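Local structure of topoisomerase I-like protein (2B9S) at residues I43-R48 against L99-F104. The protein probably relaxes supercoiled DNA by cutting and resealing one strand, as the large subunit of a heterodimeric type IB topoisomerase. Numbering follows the deposited sequence.
Sequences IFYDGR and LELCDF
Phe44 and Asp103 face each other as an antiparallel hydrogen-bonded pair, and the backbone ladder between residues 43-46 and 101-104 is built around them. Phe44 N reaches Asp103 O over 3.2 Å, almost straight at 174° and on a carbonyl lone pair; the return bond, Asp103 N to Phe44 O, is shorter at 2.8 Å. Past the non-hydrogen-bonded pair Tyr45-Cys102, Asp46 N donates to Leu101 O at 2.9 Å, and the same oxygen takes a CA-H contact from Tyr45.

The Tyr45 ring meets two residues of 99-104. With CG anti to the backbone N (chi1 -175°) and beside the carbonyl carbon, the ring lies against Leu101 and Cys102: CE1 packs on Leu101 CB at 3.6 Å, while Cys102 SG sits at the ring edge, near its plane, 3.7 Å from CD1. Tyr45 OH hydrogen-bonds to Arg97 N, two residues before 99-104.

At the two ends side-chain carbons meet. Ile43 CG2 touches Phe104 CD1 at 4.0 Å, the two side chains pointing the same way, and the Leu101 CD1 methyl lies 4.0 Å from the carboxylate carbon Asp46 CG, beside the type I' turn Tyr45-Arg48.

Strand 102-103 thus edges the hairpin of 43-45 and 48-50 within the DNA-binding fragment, about 18 Å from the nucleic acid at nearest atoms. The chemistry implies a join whose register is set by main-chain bonds, with the Tyr45 ring, on the same face as Cys102, adding carbon and sulfur contacts.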
ATOM      1  N   ILE D  43      -8.688  24.372 -26.822  1.00 26.85           N
ATOM      2  CA  ILE D  43      -7.258  24.447 -27.048  1.00 27.81           C
ATOM      3  C   ILE D  43      -6.911  24.940 -28.443  1.00 28.52           C
ATOM      4  O   ILE D  43      -7.774  25.126 -29.275  1.00 28.06           O
ATOM      5  CB  ILE D  43      -6.565  23.106 -26.750  1.00 27.77           C
ATOM      6  CG1 ILE D  43      -6.869  22.068 -27.817  1.00 28.02           C
ATOM      7  CG2 ILE D  43      -6.898  22.614 -25.388  1.00 27.83           C
ATOM      8  CD1 ILE D  43      -5.713  21.209 -28.163  1.00 30.58           C
ATOM      9  N   PHE D  44      -5.632  25.165 -28.680  1.00 28.09           N
ATOM     10  CA  PHE D  44      -5.162  25.536 -29.993  1.00 26.22           C
ATOM     11  C   PHE D  44      -4.217  24.481 -30.537  1.00 27.68           C
ATOM     12  O   PHE D  44      -3.228  24.164 -29.920  1.00 30.75           O
ATOM     13  CB  PHE D  44      -4.507  26.915 -29.957  1.00 25.15           C
ATOM     14  CG  PHE D  44      -5.478  28.052 -29.808  1.00 23.62           C
ATOM     15  CD1 PHE D  44      -6.043  28.343 -28.595  1.00 23.16           C
ATOM     16  CD2 PHE D  44      -5.822  28.828 -30.887  1.00 24.03           C
ATOM     17  CE1 PHE D  44      -6.926  29.364 -28.472  1.00 24.18           C
ATOM     18  CE2 PHE D  44      -6.705  29.850 -30.758  1.00 22.61           C
ATOM     19  CZ  PHE D  44      -7.257  30.120 -29.554  1.00 24.02           C
ATOM     20  N   TYR D  45      -4.550  23.918 -31.688  1.00 29.25           N
ATOM     21  CA  TYR D  45      -3.687  22.954 -32.337  1.00 28.49           C
ATOM     22  C   TYR D  45      -3.028  23.577 -33.563  1.00 29.39           C
ATOM     23  O   TYR D  45      -3.706  24.175 -34.397  1.00 28.10           O
ATOM     24  CB  TYR D  45      -4.448  21.689 -32.726  1.00 29.14           C
ATOM     25  CG  TYR D  45      -3.523  20.631 -33.295  1.00 28.16           C
ATOM     26  CD1 TYR D  45      -2.723  19.854 -32.449  1.00 26.17           C
ATOM     27  CD2 TYR D  45      -3.406  20.449 -34.673  1.00 27.47           C
ATOM     28  CE1 TYR D  45      -1.850  18.901 -32.960  1.00 27.31           C
ATOM     29  CE2 TYR D  45      -2.537  19.493 -35.194  1.00 28.47           C
ATOM     30  CZ  TYR D  45      -1.762  18.724 -34.330  1.00 28.14           C
ATOM     31  OH  TYR D  45      -0.896  17.775 -34.836  1.00 30.45           O
ATOM     32  N   ASP D  46      -1.703  23.444 -33.648  1.00 30.60           N
ATOM     33  CA  ASP D  46      -0.889  24.104 -34.677  1.00 33.27           C
ATOM     34  C   ASP D  46      -1.335  25.559 -34.969  1.00 34.37           C
ATOM     35  O   ASP D  46      -1.418  25.982 -36.128  1.00 34.21           O
ATOM     36  CB  ASP D  46      -0.858  23.250 -35.945  1.00 35.60           C
ATOM     37  CG  ASP D  46       0.288  23.610 -36.874  1.00 37.88           C
ATOM     38  OD1 ASP D  46       1.247  24.296 -36.426  1.00 38.23           O
ATOM     39  OD2 ASP D  46       0.212  23.198 -38.054  1.00 38.47           O
ATOM     40  N   GLY D  47      -1.618  26.308 -33.900  1.00 33.52           N
ATOM     41  CA  GLY D  47      -2.119  27.678 -34.001  1.00 33.31           C
ATOM     42  C   GLY D  47      -3.605  27.923 -34.253  1.00 31.86           C
ATOM     43  O   GLY D  47      -4.065  29.046 -34.123  1.00 32.91           O
ATOM     44  N   ARG D  48      -4.360  26.888 -34.600  1.00 30.91           N
ATOM     45  CA  ARG D  48      -5.801  27.043 -34.913  1.00 30.08           C
ATOM     46  C   ARG D  48      -6.688  26.560 -33.760  1.00 27.69           C
ATOM     47  O   ARG D  48      -6.466  25.493 -33.195  1.00 28.59           O
ATOM     48  CB  ARG D  48      -6.160  26.319 -36.242  1.00 29.38           C
ATOM     49  N   LEU D  99       1.320  15.802 -30.063  1.00 29.51           N
ATOM     50  CA  LEU D  99       1.209  16.497 -28.774  1.00 29.62           C
ATOM     51  C   LEU D  99       1.974  17.820 -28.721  1.00 29.47           C
ATOM     52  O   LEU D  99       1.550  18.763 -28.039  1.00 27.37           O
ATOM     53  CB  LEU D  99       1.735  15.590 -27.654  1.00 30.27           C
ATOM     54  CG  LEU D  99       1.136  15.544 -26.238  1.00 32.27           C
ATOM     55  CD1 LEU D  99       2.246  15.383 -25.205  1.00 31.05           C
ATOM     56  CD2 LEU D  99       0.252  16.725 -25.853  1.00 32.82           C
ATOM     57  N   GLU D 100       3.113  17.866 -29.416  1.00 29.99           N
ATOM     58  CA  GLU D 100       3.999  19.039 -29.463  1.00 30.04           C
ATOM     59  C   GLU D 100       3.269  20.275 -30.006  1.00 30.52           C
ATOM     60  O   GLU D 100       3.551  21.407 -29.601  1.00 31.27           O
ATOM     61  CB  GLU D 100       5.273  18.722 -30.317  1.00 29.82           C
ATOM     62  N   LEU D 101       2.311  20.040 -30.900  1.00 30.57           N
ATOM     63  CA  LEU D 101       1.547  21.109 -31.546  1.00 30.74           C
ATOM     64  C   LEU D 101       0.262  21.506 -30.809  1.00 29.78           C
ATOM     65  O   LEU D 101      -0.463  22.389 -31.275  1.00 29.31           O
ATOM     66  CB  LEU D 101       1.225  20.720 -33.000  1.00 31.53           C
ATOM     67  CG  LEU D 101       2.419  20.533 -33.938  1.00 32.25           C
ATOM     68  CD1 LEU D 101       1.921  20.260 -35.340  1.00 33.36           C
ATOM     69  CD2 LEU D 101       3.315  21.766 -33.923  1.00 32.11           C
ATOM     70  N   CYS D 102      -0.015  20.861 -29.672  1.00 28.14           N
ATOM     71  CA  CYS D 102      -1.183  21.179 -28.846  1.00 26.92           C
ATOM     72  C   CYS D 102      -0.831  22.250 -27.846  1.00 27.85           C
ATOM     73  O   CYS D 102       0.134  22.097 -27.114  1.00 32.53           O
ATOM     74  CB  CYS D 102      -1.658  19.960 -28.061  1.00 24.16           C
ATOM     75  SG  CYS D 102      -2.219  18.575 -29.010  1.00 24.84           S
ATOM     76  N   ASP D 103      -1.623  23.316 -27.778  1.00 28.39           N
ATOM     77  CA  ASP D 103      -1.407  24.373 -26.798  1.00 26.46           C
ATOM     78  C   ASP D 103      -2.574  24.392 -25.815  1.00 27.35           C
ATOM     79  O   ASP D 103      -3.690  24.763 -26.162  1.00 26.53           O
ATOM     80  CB  ASP D 103      -1.282  25.708 -27.517  1.00 27.13           C
ATOM     81  CG  ASP D 103      -0.839  26.848 -26.619  1.00 26.16           C
ATOM     82  OD1 ASP D 103      -0.894  26.747 -25.376  1.00 27.48           O
ATOM     83  OD2 ASP D 103      -0.445  27.881 -27.183  1.00 27.34           O
ATOM     84  N   PHE D 104      -2.291  23.995 -24.580  1.00 27.43           N
ATOM     85  CA  PHE D 104      -3.294  23.837 -23.534  1.00 26.75           C
ATOM     86  C   PHE D 104      -3.451  25.051 -22.662  1.00 26.30           C
ATOM     87  O   PHE D 104      -4.155  25.001 -21.663  1.00 28.33           O
ATOM     88  CB  PHE D 104      -2.920  22.662 -22.633  1.00 25.78           C
ATOM     89  CG  PHE D 104      -2.905  21.338 -23.330  1.00 25.10           C
ATOM     90  CD1 PHE D 104      -4.078  20.586 -23.442  1.00 22.74           C
ATOM     91  CD2 PHE D 104      -1.703  20.814 -23.840  1.00 24.90           C
ATOM     92  CE1 PHE D 104      -4.073  19.352 -24.075  1.00 20.99           C
ATOM     93  CE2 PHE D 104      -1.684  19.560 -24.486  1.00 22.72           C
ATOM     94  CZ  PHE D 104      -2.877  18.829 -24.599  1.00 23.22           C
TER